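Local coordinates for protein pyruvate formate-lyase 2 (Archaeoglobus fulgidus, PDB 2F3O) that is of uncertain function but belongs to the glycyl radical enzymes and is probably a lyase acting through a radical on a backbone glycine, at residues Q324-A330 against M632-F638; F399-V405 against A418-T423; G539-V543 against L607-C611; A626-P631 against N684-S690. One frame throughout, in Å; residues are numbered along the deposited sequence.

All four contacts are buried, and none is a surface patch. Contacts 3 and 4 meet on one sheet, where strands 535-543 and 624-628 are neighbours: contact 3 lays a helix against it, while contact 4 sets a loop beside strand 624-628, an edge strand of that sheet within the chain. Segment 632-638 of contact 1 continues directly from 626-631 of contact 4, and its helix 634-640 packs on Val543 of contact 3. Contact 2 stands apart, at the end of a strand of the other large sheet. The chemistry follows place: backbone bonds dominate contact 4, a threonine hydroxyl stitches the loop of contact 1, one tyrosine carries contact 3, and contact 2 adds a carboxylate whose charge is paired with an arginine.

Contact 1: Q324-A330 against M632-F638; sequences QYFSGQA and MTTNVGF
Thr633 and Tyr325 carry this contact, one by a hydroxyl pushed into the opposing backbone, the other by a ring laid along a helix start. Thr633 OG1, turned between its own N and carbonyl carbon (chi1 70°), donates to Gln324 O at 2.9 Å from above the carbonyl plane and accepts from Ser327 N at 2.9 Å. It ties both sides of the bend at Phe326, where helix 322-325 ends. Replacing this threonine by valine would probably leave Ser327 N and Gln324 O without their shared partner and free the bend to shift. The Tyr325 ring receives Gly637 CA over one face, 3.9 Å from its centroid, which the lack of a side chain permits. Thr634 CB sits at the ring's edge, and that edge also points toward the face of Phe638 in an offset edge-to-face pair, planes 72° apart. Phe326 offers its own edge to Met632, with CD2 and CG 3.6 Å apart, while the bent methionine chain carries CE to Ala330 CB at 3.8 Å. Tyr325 OH bonds to Gly142 O. Thr633 is the N-cap residue of helix 634-640, without a side-chain capping bond, and Gly328 O bonds to Trp753 NE1, beside the predicted radical site Gly752. Around them, strand 435-445 touches Phe326, Met632, Thr634 and Phe638, Val543 of strand 535-543 lies against Thr634 and Phe638, and helix 762-770 covers Thr633 and Val636.

Contact 2: F399-V405 against A418-T423; sequences FFDDAAV and ALNYTT
The Phe399 ring takes the methyl CG2 of Thr423 squarely over one face, 3.9 Å from its centroid and 10° off the normal, and also meets the rings of His370 and His722. The Tyr421 ring is engaged differently: Asp401 OD1 lies at its edge, near the ring plane, while Ala404 CB and Val405 CG1 approach obliquely. These groups join a beta-alpha junction, where strand 396-400 runs straight into helix 401-410, to the first strand of the beta hairpin 421-424/428-431. Helix 401-405 and strand 421-423 run nearly perpendicular, at 101°.

Tyr421 reaches across with CG between its backbone N and carbonyl carbon (chi1 75°), and its OH donates to Asp401 OD1 at 2.7 Å, almost in line with the carboxylate C-O bond. The carboxylate is turned well out of the ring plane. Arg372 forms a salt bridge with the same OD1 and bonds to the carbonyl oxygens of Leu419 and Tyr421, so one guanidinium grips both segments; it would be expected to favour a charged aspartate. Asn374 holds OD2. Ala404 CB comes obliquely to the phenol, 3.6 Å from Tyr421 CZ, and Thr423 OG1 bonds to His370. Beyond the contact, Asn420 reaches Tyr343 of the second subunit. At the other end the two helices close together: Val405 CB lies 4.1 Å from Ala418 CB, and Val405 CG1 touches Ala418 O at 3.4 Å.

Contact 3: G539-V543 against L607-C611; sequences GIQAV and LEWYC
Tyr610 reaches from its helix to the strand and meets it in two ways, by face and by hydroxyl. Ala542 CB lies over the centre of one ring face, 3.6 Å from the centroid and 10° off the normal, a close CH-pi contact. At the rim the OH donates a weak hydrogen bond to Ile540 O at 3.0 Å, with that oxygen near the ring plane. Ile540 CG1 is 3.6 Å from the same hydroxyl oxygen, so an aliphatic branch borders the polar tip. Leu607, one helical turn earlier, adds a loose touch, its CD1 4.4 Å from Ala542 CB.

The ring gets there because CG stands opposite the backbone N (chi1 177°), which sends the phenol out from the helix and over the strand. Cys611 N bonds to Leu607 O in the turn that carries Tyr610. Ile540 O has a second partner, Gly628 N of the neighbouring strand, so the weak phenol bond supplements a sheet bond. Gln541 points to the other side of the strand, where NE2 bonds to Asp440. Val491 and Ile444 also touch Tyr610.

Strand 539-543 and helix 607-611 run roughly antiparallel, at 156°, their axes approaching to 9.9 Å. Helix 597-615 is the last helix of a long beta-alpha-beta crossover from strand 535-543 to its parallel neighbour 624-628; helix 477-508 lies alongside, touching Ile540, Trp609 and Tyr610.

Contact 4: A626-P631 against N684-S690; sequences AAGCYP and NLPNGAS
Backbone bonds align Ala627 to Cys629 with Asn687 to Ser690. Asn687 N donates to Ala627 O at 3.0 Å, Cys629 N to Gly688 O at 2.9 Å, and Ser690 N to Cys629 O at 3.0 Å; the last two form a single parallel bridge between Cys629 and Ala689. A type I turn from Leu685 to Gly688 precedes it, and the backbone angles of Gly688 call for glycine.

Among apolar contacts, Leu685 turns CG away from its own N (chi1 -157°), laying both methyls along one side of the chain: CD1 meets Ala627 CB at 4.2 Å, CD2 meets Cys629 CB at 4.1 Å. Leu607 and Cys611 of helix 597-615 touch Leu685, so a glycine in its place would probably open a gap between strand, turn and helix. Pro686 CG rests on Ala626 CB.

Of the polar side chains, Asn687 sets its ND2 at the edge of the Tyr630 ring, 3.8 Å from CE2, amide and ring planes 28° apart; ND2 and Tyr630 OH both bond to Ser439 O. Ser690 OG bonds to Ala751 O.

The result is a loop laid parallel to the end of a barrel strand, beside the residue preceding Gly752, the predicted radical glycine characteristic of glycyl radical enzymes.

Contact 1: Q324-A330 against M632-F638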
loop_
_atom_site.group_PDB
_atom_site.type_symbol
_atom_site.label_atom_id
_atom_site.label_comp_id
_atom_site.label_asym_id
_atom_site.label_seq_id
_atom_site.Cartn_x
_atom_site.Cartn_y
_atom_site.Cartn_z
ATOM N N GLN A 324 -12.953 26.832 -35.500
ATOM C CA GLN A 324 -12.908 28.176 -34.959
ATOM C C GLN A 324 -11.999 28.215 -33.751
ATOM O O GLN A 324 -11.319 29.213 -33.514
ATOM C CB GLN A 324 -14.303 28.656 -34.562
ATOM C CG GLN A 324 -15.198 29.060 -35.728
ATOM C CD GLN A 324 -16.677 29.127 -35.334
ATOM O OE1 GLN A 324 -17.022 29.130 -34.144
ATOM N NE2 GLN A 324 -17.555 29.181 -36.335
ATOM N N TYR A 325 -11.996 27.128 -32.981
ATOM C CA TYR A 325 -11.255 27.096 -31.725
ATOM C C TYR A 325 -9.851 26.556 -31.930
ATOM O O TYR A 325 -8.973 26.769 -31.098
ATOM C CB TYR A 325 -11.982 26.264 -30.678
ATOM C CG TYR A 325 -13.265 26.862 -30.150
ATOM C CD1 TYR A 325 -14.467 26.671 -30.815
ATOM C CD2 TYR A 325 -13.287 27.590 -28.960
ATOM C CE1 TYR A 325 -15.671 27.214 -30.323
ATOM C CE2 TYR A 325 -14.493 28.121 -28.447
ATOM C CZ TYR A 325 -15.674 27.935 -29.145
ATOM O OH TYR A 325 -16.858 28.439 -28.679
ATOM N N PHE A 326 -9.632 25.869 -33.048
ATOM C CA PHE A 326 -8.311 25.293 -33.333
ATOM C C PHE A 326 -7.826 25.551 -34.769
ATOM O O PHE A 326 -7.269 24.650 -35.407
ATOM C CB PHE A 326 -8.294 23.787 -33.026
ATOM C CG PHE A 326 -8.681 23.453 -31.613
ATOM C CD1 PHE A 326 -9.987 23.103 -31.291
ATOM C CD2 PHE A 326 -7.752 23.515 -30.599
ATOM C CE1 PHE A 326 -10.348 22.818 -29.980
ATOM C CE2 PHE A 326 -8.107 23.230 -29.295
ATOM C CZ PHE A 326 -9.402 22.883 -28.987
ATOM N N SER A 327 -8.016 26.784 -35.254
ATOM C CA SER A 327 -7.733 27.154 -36.652
ATOM C C SER A 327 -6.259 27.071 -36.975
ATOM O O SER A 327 -5.420 27.354 -36.127
ATOM C CB SER A 327 -8.196 28.588 -36.927
ATOM O OG SER A 327 -8.626 28.745 -38.269
ATOM N N GLY A 328 -5.933 26.679 -38.196
ATOM C CA GLY A 328 -4.544 26.641 -38.589
ATOM C C GLY A 328 -3.955 25.264 -38.670
ATOM O O GLY A 328 -2.742 25.099 -38.524
ATOM N N GLN A 329 -4.826 24.286 -38.897
ATOM C CA GLN A 329 -4.422 22.909 -39.180
ATOM C C GLN A 329 -3.493 22.320 -38.120
ATOM O O GLN A 329 -2.376 21.878 -38.413
ATOM C CB GLN A 329 -3.784 22.815 -40.563
ATOM C CG GLN A 329 -4.706 23.244 -41.676
ATOM C CD GLN A 329 -4.039 23.156 -43.025
ATOM O OE1 GLN A 329 -2.860 23.493 -43.176
ATOM N NE2 GLN A 329 -4.788 22.699 -44.022
ATOM N N ALA A 330 -3.959 22.350 -36.880
ATOM C CA ALA A 330 -3.118 22.044 -35.741
ATOM C C ALA A 330 -3.080 20.556 -35.477
ATOM O O ALA A 330 -4.089 19.937 -35.151
ATOM C CB ALA A 330 -3.635 22.770 -34.544
ATOM N N MET A 632 -4.347 28.041 -28.174
ATOM C CA MET A 632 -4.695 27.578 -29.542
ATOM C C MET A 632 -5.346 28.743 -30.273
ATOM O O MET A 632 -4.797 29.834 -30.265
ATOM C CB MET A 632 -5.576 26.315 -29.581
ATOM C CG MET A 632 -4.946 25.078 -28.932
ATOM S SD MET A 632 -3.227 24.760 -29.382
ATOM C CE MET A 632 -3.368 24.398 -31.132
ATOM N N THR A 633 -6.509 28.551 -30.880
ATOM C CA THR A 633 -7.267 29.735 -31.288
ATOM C C THR A 633 -8.563 29.850 -30.505
ATOM O O THR A 633 -9.514 30.457 -30.980
ATOM C CB THR A 633 -7.532 29.872 -32.836
ATOM O OG1 THR A 633 -8.469 28.893 -33.284
ATOM C CG2 THR A 633 -6.254 29.753 -33.643
ATOM N N THR A 634 -8.594 29.282 -29.297
ATOM C CA THR A 634 -9.794 29.361 -28.464
ATOM C C THR A 634 -9.963 30.732 -27.838
ATOM O O THR A 634 -11.028 31.033 -27.325
ATOM C CB THR A 634 -9.832 28.335 -27.301
ATOM O OG1 THR A 634 -8.898 28.723 -26.285
ATOM C CG2 THR A 634 -9.537 26.919 -27.777
ATOM N N ASN A 635 -8.918 31.560 -27.867
ATOM C CA ASN A 635 -9.064 32.941 -27.422
ATOM C C ASN A 635 -10.017 33.680 -28.338
ATOM O O ASN A 635 -10.770 34.547 -27.880
ATOM C CB ASN A 635 -7.736 33.675 -27.354
ATOM C CG ASN A 635 -7.154 33.934 -28.704
ATOM O OD1 ASN A 635 -7.096 33.039 -29.545
ATOM N ND2 ASN A 635 -6.723 35.160 -28.937
ATOM N N VAL A 636 -10.005 33.298 -29.618
ATOM C CA VAL A 636 -10.951 33.814 -30.586
ATOM C C VAL A 636 -12.326 33.188 -30.346
ATOM O O VAL A 636 -13.331 33.897 -30.239
ATOM C CB VAL A 636 -10.480 33.556 -32.032
ATOM C CG1 VAL A 636 -11.534 34.033 -33.051
ATOM C CG2 VAL A 636 -9.134 34.225 -32.270
ATOM N N GLY A 637 -12.356 31.865 -30.236
ATOM C CA GLY A 637 -13.609 31.140 -30.124
ATOM C C GLY A 637 -14.402 31.551 -28.901
ATOM O O GLY A 637 -15.615 31.795 -29.004
ATOM N N PHE A 638 -13.710 31.652 -27.758
ATOM C CA PHE A 638 -14.334 32.036 -26.497
ATOM C C PHE A 638 -14.772 33.466 -26.576
ATOM O O PHE A 638 -15.812 33.823 -26.023
ATOM C CB PHE A 638 -13.375 31.925 -25.315
ATOM C CG PHE A 638 -13.119 30.524 -24.854
ATOM C CD1 PHE A 638 -11.880 30.177 -24.330
ATOM C CD2 PHE A 638 -14.107 29.558 -24.939
ATOM C CE1 PHE A 638 -11.638 28.914 -23.906
ATOM C CE2 PHE A 638 -13.869 28.280 -24.517
ATOM C CZ PHE A 638 -12.635 27.956 -23.999
#

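Contact 2: F399-V405 against A418-T423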
loop_
_atom_site.group_PDB
_atom_site.type_symbol
_atom_site.label_atom_id
_atom_site.label_comp_id
_atom_site.label_asym_id
_atom_site.label_seq_id
_atom_site.Cartn_x
_atom_site.Cartn_y
_atom_site.Cartn_z
ATOM N N PHE A 399 12.474 27.925 -25.899
ATOM C CA PHE A 399 12.120 27.504 -24.550
ATOM C C PHE A 399 13.295 27.752 -23.614
ATOM O O PHE A 399 14.417 27.301 -23.866
ATOM C CB PHE A 399 11.754 26.023 -24.547
ATOM C CG PHE A 399 10.439 25.715 -25.214
ATOM C CD1 PHE A 399 10.340 25.620 -26.587
ATOM C CD2 PHE A 399 9.304 25.504 -24.457
ATOM C CE1 PHE A 399 9.131 25.351 -27.178
ATOM C CE2 PHE A 399 8.100 25.219 -25.051
ATOM C CZ PHE A 399 8.012 25.138 -26.409
ATOM N N PHE A 400 13.043 28.472 -22.529
ATOM C CA PHE A 400 14.123 28.896 -21.642
ATOM C C PHE A 400 14.248 27.964 -20.450
ATOM O O PHE A 400 13.333 27.885 -19.633
ATOM C CB PHE A 400 13.925 30.364 -21.248
ATOM C CG PHE A 400 13.943 31.300 -22.440
ATOM C CD1 PHE A 400 12.764 31.711 -23.046
ATOM C CD2 PHE A 400 15.149 31.715 -22.999
ATOM C CE1 PHE A 400 12.784 32.532 -24.165
ATOM C CE2 PHE A 400 15.167 32.547 -24.121
ATOM C CZ PHE A 400 13.984 32.952 -24.702
ATOM N N ASP A 401 15.372 27.250 -20.384
ATOM C CA ASP A 401 15.571 26.152 -19.429
ATOM C C ASP A 401 15.367 26.508 -17.960
ATOM O O ASP A 401 14.722 25.780 -17.224
ATOM C CB ASP A 401 16.963 25.551 -19.587
ATOM C CG ASP A 401 17.042 24.573 -20.714
ATOM O OD1 ASP A 401 15.986 24.258 -21.291
ATOM O OD2 ASP A 401 18.154 24.105 -21.013
ATOM N N ASP A 402 15.944 27.626 -17.553
ATOM C CA ASP A 402 15.781 28.164 -16.219
ATOM C C ASP A 402 14.326 28.177 -15.713
ATOM O O ASP A 402 14.052 27.615 -14.665
ATOM C CB ASP A 402 16.345 29.578 -16.196
ATOM C CG ASP A 402 16.635 30.060 -14.804
ATOM O OD1 ASP A 402 17.808 29.886 -14.399
ATOM O OD2 ASP A 402 15.704 30.592 -14.125
ATOM N N ALA A 403 13.410 28.788 -16.459
ATOM C CA ALA A 403 12.008 28.908 -16.040
ATOM C C ALA A 403 11.269 27.595 -16.120
ATOM O O ALA A 403 10.338 27.352 -15.355
ATOM C CB ALA A 403 11.268 29.938 -16.905
ATOM N N ALA A 404 11.671 26.774 -17.081
ATOM C CA ALA A 404 11.002 25.516 -17.361
ATOM C C ALA A 404 11.322 24.447 -16.323
ATOM O O ALA A 404 10.428 23.729 -15.901
ATOM C CB ALA A 404 11.356 25.033 -18.756
ATOM N N VAL A 405 12.585 24.344 -15.906
ATOM C CA VAL A 405 12.955 23.342 -14.909
ATOM C C VAL A 405 12.524 23.757 -13.505
ATOM O O VAL A 405 12.409 22.916 -12.609
ATOM C CB VAL A 405 14.473 22.951 -14.921
ATOM C CG1 VAL A 405 14.944 22.640 -16.323
ATOM C CG2 VAL A 405 15.328 24.017 -14.314
ATOM N N ALA A 418 13.673 16.900 -14.554
ATOM C CA ALA A 418 13.384 18.284 -14.956
ATOM C C ALA A 418 14.433 18.846 -15.911
ATOM O O ALA A 418 14.079 19.443 -16.917
ATOM C CB ALA A 418 13.241 19.193 -13.741
ATOM N N LEU A 419 15.715 18.667 -15.587
ATOM C CA LEU A 419 16.811 19.050 -16.482
ATOM C C LEU A 419 16.670 18.397 -17.856
ATOM O O LEU A 419 16.848 19.045 -18.873
ATOM C CB LEU A 419 18.169 18.675 -15.884
ATOM C CG LEU A 419 19.026 19.654 -15.062
ATOM C CD1 LEU A 419 18.655 21.136 -15.295
ATOM C CD2 LEU A 419 18.993 19.328 -13.589
ATOM N N ASN A 420 16.296 17.124 -17.890
ATOM C CA ASN A 420 16.152 16.399 -19.148
ATOM C C ASN A 420 14.727 16.495 -19.719
ATOM O O ASN A 420 14.156 15.504 -20.171
ATOM C CB ASN A 420 16.548 14.929 -18.911
ATOM C CG ASN A 420 16.690 14.125 -20.194
ATOM O OD1 ASN A 420 17.564 14.398 -21.024
ATOM N ND2 ASN A 420 15.839 13.100 -20.346
ATOM N N TYR A 421 14.135 17.680 -19.692
ATOM C CA TYR A 421 12.747 17.746 -20.078
ATOM C C TYR A 421 12.619 17.780 -21.577
ATOM O O TYR A 421 13.581 18.049 -22.287
ATOM C CB TYR A 421 12.020 18.925 -19.451
ATOM C CG TYR A 421 12.333 20.284 -20.044
ATOM C CD1 TYR A 421 11.514 20.871 -21.015
ATOM C CD2 TYR A 421 13.441 21.004 -19.613
ATOM C CE1 TYR A 421 11.809 22.123 -21.535
ATOM C CE2 TYR A 421 13.742 22.256 -20.125
ATOM C CZ TYR A 421 12.932 22.804 -21.079
ATOM O OH TYR A 421 13.260 24.048 -21.549
ATOM N N THR A 422 11.411 17.501 -22.042
ATOM C CA THR A 422 11.071 17.602 -23.432
ATOM C C THR A 422 9.862 18.506 -23.587
ATOM O O THR A 422 9.216 18.900 -22.622
ATOM C CB THR A 422 10.709 16.241 -24.008
ATOM O OG1 THR A 422 10.488 16.359 -25.425
ATOM C CG2 THR A 422 9.458 15.701 -23.316
ATOM N N THR A 423 9.569 18.846 -24.828
ATOM C CA THR A 423 8.387 19.588 -25.113
ATOM C C THR A 423 7.476 18.716 -25.992
ATOM O O THR A 423 7.925 17.735 -26.574
ATOM C CB THR A 423 8.757 20.908 -25.812
ATOM O OG1 THR A 423 9.304 20.607 -27.089
ATOM C CG2 THR A 423 9.832 21.683 -25.031
#

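Contact 3: G539-V543 against L607-C611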
loop_
_atom_site.group_PDB
_atom_site.type_symbol
_atom_site.label_atom_id
_atom_site.label_comp_id
_atom_site.label_asym_id
_atom_site.label_seq_id
_atom_site.Cartn_x
_atom_site.Cartn_y
_atom_site.Cartn_z
ATOM N N GLY A 539 -2.794 18.621 -18.042
ATOM C CA GLY A 539 -2.549 20.029 -18.368
ATOM C C GLY A 539 -3.796 20.814 -18.699
ATOM O O GLY A 539 -4.460 20.527 -19.684
ATOM N N ILE A 540 -4.154 21.791 -17.878
ATOM C CA ILE A 540 -5.283 22.651 -18.246
ATOM C C ILE A 540 -4.875 24.115 -18.369
ATOM O O ILE A 540 -3.988 24.569 -17.657
ATOM C CB ILE A 540 -6.520 22.475 -17.332
ATOM C CG1 ILE A 540 -6.181 22.803 -15.888
ATOM C CG2 ILE A 540 -7.084 21.067 -17.439
ATOM C CD1 ILE A 540 -7.322 22.540 -14.946
ATOM N N GLN A 541 -5.483 24.830 -19.322
ATOM C CA GLN A 541 -4.975 26.152 -19.778
ATOM C C GLN A 541 -5.864 27.336 -19.504
ATOM O O GLN A 541 -7.071 27.273 -19.702
ATOM C CB GLN A 541 -4.729 26.159 -21.278
ATOM C CG GLN A 541 -3.435 25.552 -21.699
ATOM C CD GLN A 541 -3.250 24.115 -21.234
ATOM O OE1 GLN A 541 -2.546 23.867 -20.263
ATOM N NE2 GLN A 541 -3.904 23.176 -21.897
ATOM N N ALA A 542 -5.248 28.433 -19.080
ATOM C CA ALA A 542 -5.972 29.685 -18.883
ATOM C C ALA A 542 -5.978 30.514 -20.158
ATOM O O ALA A 542 -4.936 30.820 -20.726
ATOM C CB ALA A 542 -5.357 30.470 -17.770
ATOM N N VAL A 543 -7.159 30.860 -20.633
ATOM C CA VAL A 543 -7.226 31.854 -21.678
ATOM C C VAL A 543 -7.992 33.109 -21.234
ATOM O O VAL A 543 -9.051 33.032 -20.577
ATOM C CB VAL A 543 -7.643 31.265 -23.066
ATOM C CG1 VAL A 543 -7.953 29.781 -22.979
ATOM C CG2 VAL A 543 -8.776 32.043 -23.695
ATOM N N LEU A 607 -3.091 35.127 -12.867
ATOM C CA LEU A 607 -2.435 33.873 -13.216
ATOM C C LEU A 607 -2.069 33.061 -11.982
ATOM O O LEU A 607 -2.346 31.880 -11.955
ATOM C CB LEU A 607 -1.221 34.073 -14.123
ATOM C CG LEU A 607 -0.845 32.814 -14.914
ATOM C CD1 LEU A 607 -1.970 32.411 -15.839
ATOM C CD2 LEU A 607 0.448 32.991 -15.692
ATOM N N GLU A 608 -1.513 33.694 -10.950
ATOM C CA GLU A 608 -1.170 32.979 -9.705
ATOM C C GLU A 608 -2.372 32.327 -9.021
ATOM O O GLU A 608 -2.277 31.191 -8.537
ATOM C CB GLU A 608 -0.480 33.898 -8.713
ATOM C CG GLU A 608 0.962 34.160 -9.008
ATOM C CD GLU A 608 1.509 35.247 -8.112
ATOM O OE1 GLU A 608 0.699 36.094 -7.655
ATOM O OE2 GLU A 608 2.737 35.258 -7.858
ATOM N N TRP A 609 -3.491 33.042 -8.997
ATOM C CA TRP A 609 -4.724 32.491 -8.477
ATOM C C TRP A 609 -5.123 31.260 -9.259
ATOM O O TRP A 609 -5.404 30.224 -8.659
ATOM C CB TRP A 609 -5.856 33.482 -8.629
ATOM C CG TRP A 609 -5.812 34.640 -7.722
ATOM C CD1 TRP A 609 -4.817 34.980 -6.846
ATOM C CD2 TRP A 609 -6.796 35.663 -7.630
ATOM N NE1 TRP A 609 -5.134 36.145 -6.206
ATOM C CE2 TRP A 609 -6.350 36.585 -6.666
ATOM C CE3 TRP A 609 -8.016 35.891 -8.273
ATOM C CZ2 TRP A 609 -7.095 37.713 -6.309
ATOM C CZ3 TRP A 609 -8.753 37.008 -7.927
ATOM C CH2 TRP A 609 -8.286 37.912 -6.956
ATOM N N TYR A 610 -5.157 31.391 -10.592
ATOM C CA TYR A 610 -5.433 30.271 -11.507
ATOM C C TYR A 610 -4.507 29.066 -11.261
ATOM O O TYR A 610 -4.973 27.931 -11.101
ATOM C CB TYR A 610 -5.306 30.711 -12.976
ATOM C CG TYR A 610 -5.508 29.566 -13.934
ATOM C CD1 TYR A 610 -6.789 29.106 -14.207
ATOM C CD2 TYR A 610 -4.425 28.924 -14.540
ATOM C CE1 TYR A 610 -7.002 28.044 -15.058
ATOM C CE2 TYR A 610 -4.622 27.846 -15.385
ATOM C CZ TYR A 610 -5.919 27.414 -15.647
ATOM O OH TYR A 610 -6.156 26.353 -16.492
ATOM N N CYS A 611 -3.203 29.333 -11.247
ATOM C CA CYS A 611 -2.177 28.315 -11.047
ATOM C C CYS A 611 -2.317 27.540 -9.746
ATOM O O CYS A 611 -2.204 26.317 -9.728
ATOM C CB CYS A 611 -0.795 28.951 -11.086
ATOM S SG CYS A 611 -0.349 29.438 -12.729
#

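Contact 4: A626-P631 against N684-S690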
loop_
_atom_site.group_PDB
_atom_site.type_symbol
_atom_site.label_atom_id
_atom_site.label_comp_id
_atom_site.label_asym_id
_atom_site.label_seq_id
_atom_site.Cartn_x
_atom_site.Cartn_y
_atom_site.Cartn_z
ATOM N N ALA A 626 -1.978 20.128 -13.891
ATOM C CA ALA A 626 -0.845 20.984 -14.247
ATOM C C ALA A 626 -1.336 22.249 -14.951
ATOM O O ALA A 626 -2.053 22.145 -15.943
ATOM C CB ALA A 626 0.096 20.221 -15.142
ATOM N N ALA A 627 -0.969 23.433 -14.447
ATOM C CA ALA A 627 -1.466 24.716 -15.013
ATOM C C ALA A 627 -0.680 25.185 -16.230
ATOM O O ALA A 627 0.558 25.289 -16.182
ATOM C CB ALA A 627 -1.474 25.808 -13.957
ATOM N N GLY A 628 -1.391 25.476 -17.318
ATOM C CA GLY A 628 -0.763 26.063 -18.512
ATOM C C GLY A 628 -1.399 27.377 -18.946
ATOM O O GLY A 628 -2.502 27.713 -18.511
ATOM N N CYS A 629 -0.709 28.133 -19.800
ATOM C CA CYS A 629 -1.317 29.331 -20.378
ATOM C C CYS A 629 -1.062 29.512 -21.861
ATOM O O CYS A 629 -0.139 30.230 -22.253
ATOM C CB CYS A 629 -0.857 30.586 -19.651
ATOM S SG CYS A 629 -1.972 31.957 -19.961
ATOM N N TYR A 630 -1.883 28.885 -22.686
ATOM C CA TYR A 630 -1.730 29.035 -24.115
ATOM C C TYR A 630 -3.095 28.865 -24.733
ATOM O O TYR A 630 -3.918 28.145 -24.181
ATOM C CB TYR A 630 -0.679 28.058 -24.690
ATOM C CG TYR A 630 -1.005 26.598 -24.626
ATOM C CD1 TYR A 630 -1.754 25.978 -25.627
ATOM C CD2 TYR A 630 -0.530 25.827 -23.586
ATOM C CE1 TYR A 630 -2.054 24.644 -25.559
ATOM C CE2 TYR A 630 -0.796 24.490 -23.520
ATOM C CZ TYR A 630 -1.574 23.903 -24.495
ATOM O OH TYR A 630 -1.841 22.564 -24.409
ATOM N N PRO A 631 -3.356 29.546 -25.861
ATOM C CA PRO A 631 -4.726 29.612 -26.317
ATOM C C PRO A 631 -5.231 28.647 -27.375
ATOM O O PRO A 631 -6.445 28.475 -27.450
ATOM C CB PRO A 631 -4.794 31.014 -26.909
ATOM C CG PRO A 631 -3.443 31.246 -27.437
ATOM C CD PRO A 631 -2.478 30.383 -26.696
ATOM N N ASN A 684 5.101 28.606 -11.251
ATOM C CA ASN A 684 3.835 27.916 -11.008
ATOM C C ASN A 684 3.071 27.488 -12.241
ATOM O O ASN A 684 1.893 27.170 -12.139
ATOM C CB ASN A 684 2.903 28.809 -10.227
ATOM C CG ASN A 684 3.430 29.126 -8.891
ATOM O OD1 ASN A 684 3.653 30.285 -8.563
ATOM N ND2 ASN A 684 3.664 28.096 -8.098
ATOM N N LEU A 685 3.717 27.470 -13.399
ATOM C CA LEU A 685 3.004 27.188 -14.640
ATOM C C LEU A 685 3.572 25.972 -15.374
ATOM O O LEU A 685 4.087 26.122 -16.470
ATOM C CB LEU A 685 3.085 28.420 -15.532
ATOM C CG LEU A 685 2.060 28.676 -16.631
ATOM C CD1 LEU A 685 0.647 28.716 -16.103
ATOM C CD2 LEU A 685 2.394 29.985 -17.288
ATOM N N PRO A 686 3.453 24.751 -14.800
ATOM C CA PRO A 686 4.282 23.682 -15.365
ATOM C C PRO A 686 3.773 23.017 -16.644
ATOM O O PRO A 686 4.381 22.060 -17.085
ATOM C CB PRO A 686 4.312 22.651 -14.240
ATOM C CG PRO A 686 2.977 22.802 -13.599
ATOM C CD PRO A 686 2.627 24.254 -13.678
ATOM N N ASN A 687 2.683 23.485 -17.232
ATOM C CA ASN A 687 2.261 22.930 -18.511
ATOM C C ASN A 687 2.597 23.851 -19.695
ATOM O O ASN A 687 2.150 23.630 -20.803
ATOM C CB ASN A 687 0.773 22.593 -18.481
ATOM C CG ASN A 687 0.354 21.653 -19.605
ATOM O OD1 ASN A 687 0.732 20.486 -19.645
ATOM N ND2 ASN A 687 -0.442 22.165 -20.514
ATOM N N GLY A 688 3.397 24.886 -19.446
ATOM C CA GLY A 688 3.883 25.787 -20.502
ATOM C C GLY A 688 3.145 27.106 -20.663
ATOM O O GLY A 688 2.027 27.267 -20.174
ATOM N N ALA A 689 3.775 28.049 -21.356
ATOM C CA ALA A 689 3.144 29.339 -21.654
ATOM C C ALA A 689 3.432 29.721 -23.082
ATOM O O ALA A 689 4.480 29.384 -23.606
ATOM C CB ALA A 689 3.648 30.414 -20.738
ATOM N N SER A 690 2.502 30.419 -23.718
ATOM C CA SER A 690 2.731 30.882 -25.079
ATOM C C SER A 690 2.857 32.398 -25.175
ATOM O O SER A 690 1.884 33.124 -24.952
ATOM C CB SER A 690 1.620 30.412 -25.999
ATOM O OG SER A 690 1.618 31.148 -27.203
#